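Local coordinates for flavin-dependent thymidylate synthase (Thermus thermophilus, PDB 6J61) that catalyses the reductive methylation of dUMP to dTMP, with methylenetetrahydrofolate as methyl donor and FAD as cofactor, at the interface of chains A and B and the interface of chains A and C. Sequence-based numbering; all coordinates share one arbitrary frame. Chains: chain A/B/C, Flavin-dependent thymidylate synthase.

Contact 1: the interface of chains A and B. Residues chain A 226-229; chain B 217-218, 251, 255.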
# COMPACT_ATOMS: atom_id res chain seq x y z
N SER A 226 23.85 5.05 -14.21
CA SER A 226 23.90 6.27 -13.43
C SER A 226 24.24 7.44 -14.35
O SER A 226 24.64 7.24 -15.49
CB SER A 226 24.97 6.15 -12.36
OG SER A 226 26.24 6.01 -12.99
N ARG A 227 24.11 8.65 -13.82
CA ARG A 227 24.41 9.87 -14.56
C ARG A 227 25.81 9.91 -15.15
O ARG A 227 25.99 10.28 -16.31
CB ARG A 227 24.20 11.10 -13.67
CG ARG A 227 24.65 12.40 -14.33
CD ARG A 227 24.35 13.60 -13.45
NE ARG A 227 24.74 13.36 -12.06
CZ ARG A 227 24.53 14.20 -11.06
NH1 ARG A 227 23.93 15.36 -11.28
NH2 ARG A 227 24.91 13.87 -9.83
N THR A 228 26.82 9.53 -14.37
CA THR A 228 28.18 9.57 -14.89
C THR A 228 28.37 8.51 -15.97
O THR A 228 29.18 8.68 -16.87
CB THR A 228 29.24 9.38 -13.78
OG1 THR A 228 29.22 8.03 -13.31
CG2 THR A 228 28.97 10.33 -12.62
N GLU A 229 27.62 7.42 -15.89
CA GLU A 229 27.73 6.39 -16.91
C GLU A 229 27.20 6.94 -18.23
O GLU A 229 27.84 6.80 -19.27
CB GLU A 229 26.97 5.13 -16.49
CG GLU A 229 27.85 4.12 -15.76
CD GLU A 229 27.08 2.90 -15.29
OE1 GLU A 229 26.28 3.02 -14.33
OE2 GLU A 229 27.27 1.81 -15.88
N GLU B 217 22.18 11.18 -9.04
CA GLU B 217 23.18 10.37 -9.71
C GLU B 217 22.70 9.01 -10.21
O GLU B 217 22.98 8.61 -11.34
CB GLU B 217 24.37 10.17 -8.78
CG GLU B 217 25.43 9.22 -9.29
CD GLU B 217 26.09 9.69 -10.57
OE1 GLU B 217 26.14 10.92 -10.80
OE2 GLU B 217 26.56 8.82 -11.34
N HIS B 218 21.95 8.30 -9.37
CA HIS B 218 21.50 6.97 -9.73
C HIS B 218 20.06 6.80 -10.19
O HIS B 218 19.57 5.67 -10.29
CB HIS B 218 21.78 6.04 -8.56
CG HIS B 218 23.23 5.96 -8.20
ND1 HIS B 218 24.14 5.21 -8.92
CD2 HIS B 218 23.94 6.57 -7.22
CE1 HIS B 218 25.34 5.35 -8.39
NE2 HIS B 218 25.25 6.18 -7.36
N LEU B 251 34.81 7.20 -11.85
CA LEU B 251 34.43 5.84 -11.51
C LEU B 251 35.60 4.91 -11.27
O LEU B 251 36.50 4.79 -12.10
CB LEU B 251 33.54 5.22 -12.59
CG LEU B 251 32.07 5.60 -12.59
CD1 LEU B 251 31.34 4.58 -13.43
CD2 LEU B 251 31.51 5.62 -11.17
N ARG B 255 31.57 0.40 -8.40
CA ARG B 255 30.76 1.08 -9.41
C ARG B 255 31.34 0.84 -10.80
O ARG B 255 30.61 0.48 -11.72
CB ARG B 255 30.68 2.58 -9.11
CG ARG B 255 29.92 2.89 -7.83
CD ARG B 255 29.63 4.38 -7.68
NE ARG B 255 28.92 4.92 -8.84
CZ ARG B 255 28.48 6.18 -8.91
NH1 ARG B 255 28.69 7.00 -7.89
NH2 ARG B 255 27.86 6.62 -10.01
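A:Ser226, just before helix 227-236, and A:Arg227 and A:Thr228 in its first turn receive B:Glu217, near the end of helix 209-220, in a helix-capping interface between two subunits of this ThyX-family homotetramer. Backbone hydrogen bonds come first. A:Arg227 N donates to the main-chain B:Glu217 O (2.7 Å). A:Thr228 N reaches the carboxylate oxygen B:Glu217 OE2 at 3.1 Å, on its syn side but 23° out of the carboxylate plane. The carboxylate thus meets the A:Thr228 amide in the first helical turn, and the helix dipole would be expected to stabilise its charge. Within chain A, A:Glu229 OE1 accepts from A:Ser226 N (3.2 Å) and from A:Ser226 OG, taking both donors of the serine.

The charged contacts use both oxygens of B:Glu217. Its CG lies anti to the backbone N (chi1 174°) and the chain bends at chi2, carrying the carboxylate to the helix start. A:Arg227 NE forms a salt bridge with B:Glu217 OE1 (3.1 Å), which lies in the guanidinium plane; the two flat groups are turned 43° apart. B:Arg255 NH2 bridges to B:Glu217 OE2 within chain B (2.9 Å), from the face opposite A:Thr228 N, and so steadies the carboxylate from behind.

Packing is slighter. B:Leu251 CG lies 3.8 Å from A:Thr228 OG1, while B:Leu251 CD2 and B:His218 CE1 cover opposite faces of the B:Arg255 guanidinium. B:His218 ND1 approaches A:Ser226 CB at 3.7 Å.

Contact 2: the interface of chains A and B. Residues chain A 217-218, 255, 262; chain B 225-226, 228.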
# COMPACT_ATOMS: atom_id res chain seq x y z
N GLU A 217 13.09 -8.06 -22.26
CA GLU A 217 13.83 -7.11 -23.07
C GLU A 217 14.22 -5.81 -22.35
O GLU A 217 15.39 -5.44 -22.32
CB GLU A 217 13.01 -6.80 -24.33
CG GLU A 217 13.59 -5.75 -25.28
CD GLU A 217 15.02 -6.03 -25.70
OE1 GLU A 217 15.35 -7.18 -26.05
OE2 GLU A 217 15.81 -5.07 -25.68
N HIS A 218 13.23 -5.13 -21.76
CA HIS A 218 13.46 -3.85 -21.09
C HIS A 218 13.96 -3.84 -19.64
O HIS A 218 14.67 -2.91 -19.25
CB HIS A 218 12.19 -3.02 -21.16
CG HIS A 218 11.77 -2.68 -22.56
ND1 HIS A 218 12.42 -1.72 -23.31
CD2 HIS A 218 10.81 -3.20 -23.35
CE1 HIS A 218 11.87 -1.67 -24.51
NE2 HIS A 218 10.89 -2.55 -24.56
N ARG A 255 11.11 3.68 -30.48
CA ARG A 255 12.11 2.95 -29.71
C ARG A 255 13.48 3.59 -29.94
O ARG A 255 14.19 3.93 -28.99
CB ARG A 255 12.18 1.47 -30.14
CG ARG A 255 11.51 0.49 -29.18
CD ARG A 255 12.09 0.59 -27.77
NE ARG A 255 13.29 -0.20 -27.52
CZ ARG A 255 13.35 -1.53 -27.65
NH1 ARG A 255 12.28 -2.21 -28.05
NH2 ARG A 255 14.47 -2.18 -27.36
N LYS A 262 17.63 8.94 -24.44
CA LYS A 262 18.01 8.47 -23.11
C LYS A 262 19.46 8.83 -22.82
O LYS A 262 19.84 9.01 -21.66
CB LYS A 262 17.87 6.95 -23.02
CG LYS A 262 16.46 6.40 -23.01
CD LYS A 262 16.54 4.89 -22.84
CE LYS A 262 15.19 4.21 -22.86
NZ LYS A 262 15.42 2.76 -22.70
N LEU B 225 18.45 1.23 -19.75
CA LEU B 225 18.71 0.76 -21.11
C LEU B 225 18.26 -0.68 -21.30
O LEU B 225 18.50 -1.55 -20.45
CB LEU B 225 20.20 0.88 -21.45
CG LEU B 225 20.91 2.21 -21.75
CD1 LEU B 225 20.94 2.42 -23.25
CD2 LEU B 225 20.23 3.38 -21.03
N SER B 226 17.61 -0.93 -22.43
CA SER B 226 17.09 -2.25 -22.77
C SER B 226 18.23 -3.17 -23.15
O SER B 226 19.39 -2.76 -23.18
CB SER B 226 16.14 -2.16 -23.95
OG SER B 226 16.87 -1.88 -25.13
N THR B 228 18.67 -4.70 -26.18
CA THR B 228 19.21 -4.37 -27.50
C THR B 228 20.14 -3.15 -27.39
O THR B 228 21.16 -3.07 -28.07
CB THR B 228 18.10 -4.05 -28.51
OG1 THR B 228 17.56 -2.76 -28.25
CG2 THR B 228 16.99 -5.07 -28.41
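B:Ser226, extended in its backbone (phi -73°, psi 180°), leads into helix 227-236, whose helical B:Thr228 turns its amide towards A:Glu217 on helix 209-220. B:Thr228 N donates to A:Glu217 OE2 at 2.9 Å, in a nearly straight bond to the syn lone pair of that oxygen. The glutamate and threonine side chains cross at about a right angle, with A:Glu217 CD 3.5 Å from the methyl B:Thr228 CG2. With chi1 at 75°, B:Thr228 OG1 sits between the backbone N and the carbonyl carbon, and it lies 3.3 Å from A:Arg255 NH2. The same nitrogen donates to the hydroxyl B:Ser226 OG (3.3 Å), which is tilted out of the guanidinium plane. A:Arg255 NH2 also pairs loosely with A:Glu217 OE2 in its own chain, at 3.6 Å. A:His218 CE1 lies over the centre of the guanidinium, 3.4 Å above its plane, and limits its movement on that face. Replacing A:Glu217 by an alanine would probably leave B:Thr228 N without this acceptor and A:Arg255 without the neighbouring negative charge. The site caps the start of a chain B helix with a chain A carboxylate, tying together the C-terminal parts of two subunits of the tetramer.

Contact 3: the interface of chains A and C. Residues chain A 151, 154-155; chain C 105, 107-109, 192.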
# COMPACT_ATOMS: atom_id res chain seq x y z
N VAL A 151 2.48 -28.48 26.53
CA VAL A 151 2.85 -27.11 26.15
C VAL A 151 2.09 -26.71 24.90
O VAL A 151 2.01 -27.48 23.94
CB VAL A 151 4.36 -27.00 25.85
CG1 VAL A 151 4.70 -25.57 25.46
CG2 VAL A 151 5.17 -27.42 27.07
N GLU A 154 1.57 -22.87 19.83
CA GLU A 154 2.12 -21.54 19.59
C GLU A 154 3.48 -21.31 20.25
O GLU A 154 4.32 -20.59 19.71
CB GLU A 154 1.14 -20.48 20.08
CG GLU A 154 0.79 -20.60 21.56
CD GLU A 154 0.17 -19.33 22.09
OE1 GLU A 154 -0.76 -18.80 21.45
OE2 GLU A 154 0.63 -18.85 23.16
N MET A 155 3.69 -21.90 21.42
CA MET A 155 4.95 -21.73 22.12
C MET A 155 5.93 -22.82 21.75
O MET A 155 7.12 -22.57 21.60
CB MET A 155 4.74 -21.76 23.64
CG MET A 155 4.33 -20.44 24.27
SD MET A 155 4.55 -20.51 26.06
CE MET A 155 6.31 -20.14 26.17
N PRO C 105 11.44 -18.30 27.98
CA PRO C 105 10.18 -17.95 28.64
C PRO C 105 10.22 -18.22 30.14
O PRO C 105 10.68 -19.27 30.57
CB PRO C 105 9.15 -18.83 27.92
CG PRO C 105 9.94 -20.03 27.55
CD PRO C 105 11.26 -19.44 27.07
N ALA C 107 7.85 -18.91 32.09
CA ALA C 107 7.05 -20.10 32.31
C ALA C 107 6.37 -20.51 31.01
O ALA C 107 5.99 -19.66 30.21
CB ALA C 107 5.99 -19.83 33.37
N PHE C 108 6.23 -21.81 30.79
CA PHE C 108 5.58 -22.33 29.58
C PHE C 108 4.06 -22.38 29.74
O PHE C 108 3.55 -22.37 30.85
CB PHE C 108 6.10 -23.73 29.26
CG PHE C 108 7.31 -23.74 28.37
CD1 PHE C 108 7.23 -23.26 27.07
CD2 PHE C 108 8.52 -24.26 28.83
CE1 PHE C 108 8.34 -23.29 26.23
CE2 PHE C 108 9.64 -24.30 28.00
CZ PHE C 108 9.55 -23.82 26.69
N ARG C 109 3.34 -22.43 28.63
CA ARG C 109 1.88 -22.47 28.67
C ARG C 109 1.36 -23.73 27.99
O ARG C 109 0.15 -23.93 27.86
CB ARG C 109 1.29 -21.24 27.99
CG ARG C 109 1.77 -19.91 28.57
CD ARG C 109 0.94 -18.74 28.05
NE ARG C 109 1.08 -18.52 26.60
CZ ARG C 109 2.16 -18.01 26.01
NH1 ARG C 109 3.23 -17.66 26.73
NH2 ARG C 109 2.17 -17.82 24.70
N GLU C 192 3.18 -13.22 23.78
CA GLU C 192 4.42 -12.50 23.55
C GLU C 192 4.34 -11.20 22.74
O GLU C 192 5.03 -10.24 23.04
CB GLU C 192 5.47 -13.42 22.93
CG GLU C 192 6.12 -14.41 23.89
CD GLU C 192 5.30 -15.67 24.10
OE1 GLU C 192 4.37 -15.91 23.30
OE2 GLU C 192 5.60 -16.43 25.05
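A:Met155, on the short helix 153-156, runs its side chain over the guanidinium of C:Arg109 towards C:Phe108, at a subunit interface of the homotetrameric thymidylate synthase. From CB, a chi1 of -84° sets CG beside the backbone N and anti to the carbonyl carbon, where CG meets C:Arg109 NH2 at 3.4 Å. The thioether SD comes next, lying 3.2 Å above the C:Arg109 guanidinium plane and offset toward its rim; the methionine and arginine side chains cross at about a right angle. A bend at chi3 (83°) then turns the methyl CE away from the charged group, to 3.4 Å from C:Phe108 CD1 and 3.6 Å from C:Pro105 CB. C:Pro105 CG covers one face of the phenyl ring, and A:Val151 CG1 adds a contact to C:Phe108 CD1 at 3.8 Å, completing a small apolar patch. The guanidinium under SD is fixed within its own chain: C:Arg109 grips C:Glu192 end-on, NH1 to OE2 and NH2 to OE1, both at 3.2 Å. Across the interface C:Arg109 NH2 also forms a salt bridge with A:Glu154 OE2, its carboxylate turned 79° from the guanidinium plane; the modelled separation of 2.4 Å between NH2 and OE2 is doubtfully short.

Contacts 1 and 2 are inexact twins across the two-fold axis of the A/B interface, their C-alpha centres about 18 Å apart. The chains exchange roles: B:Glu217 meets A:Ser226 and A:Thr228, and A:Glu217 meets B:Ser226 and B:Thr228. Behind them, A:Arg255 (helix 253-263) and B:Arg255 (helix 254-261) are bent differently. Contact 3 shares no residues with them: it joins A to C, about 53 Å from contact 1 and 55 Å from contact 2, and its centre is about 15 Å from C:Arg184 of the active site. Chain A thus holds different neighbours through separate surfaces, consistent with the homotetramer.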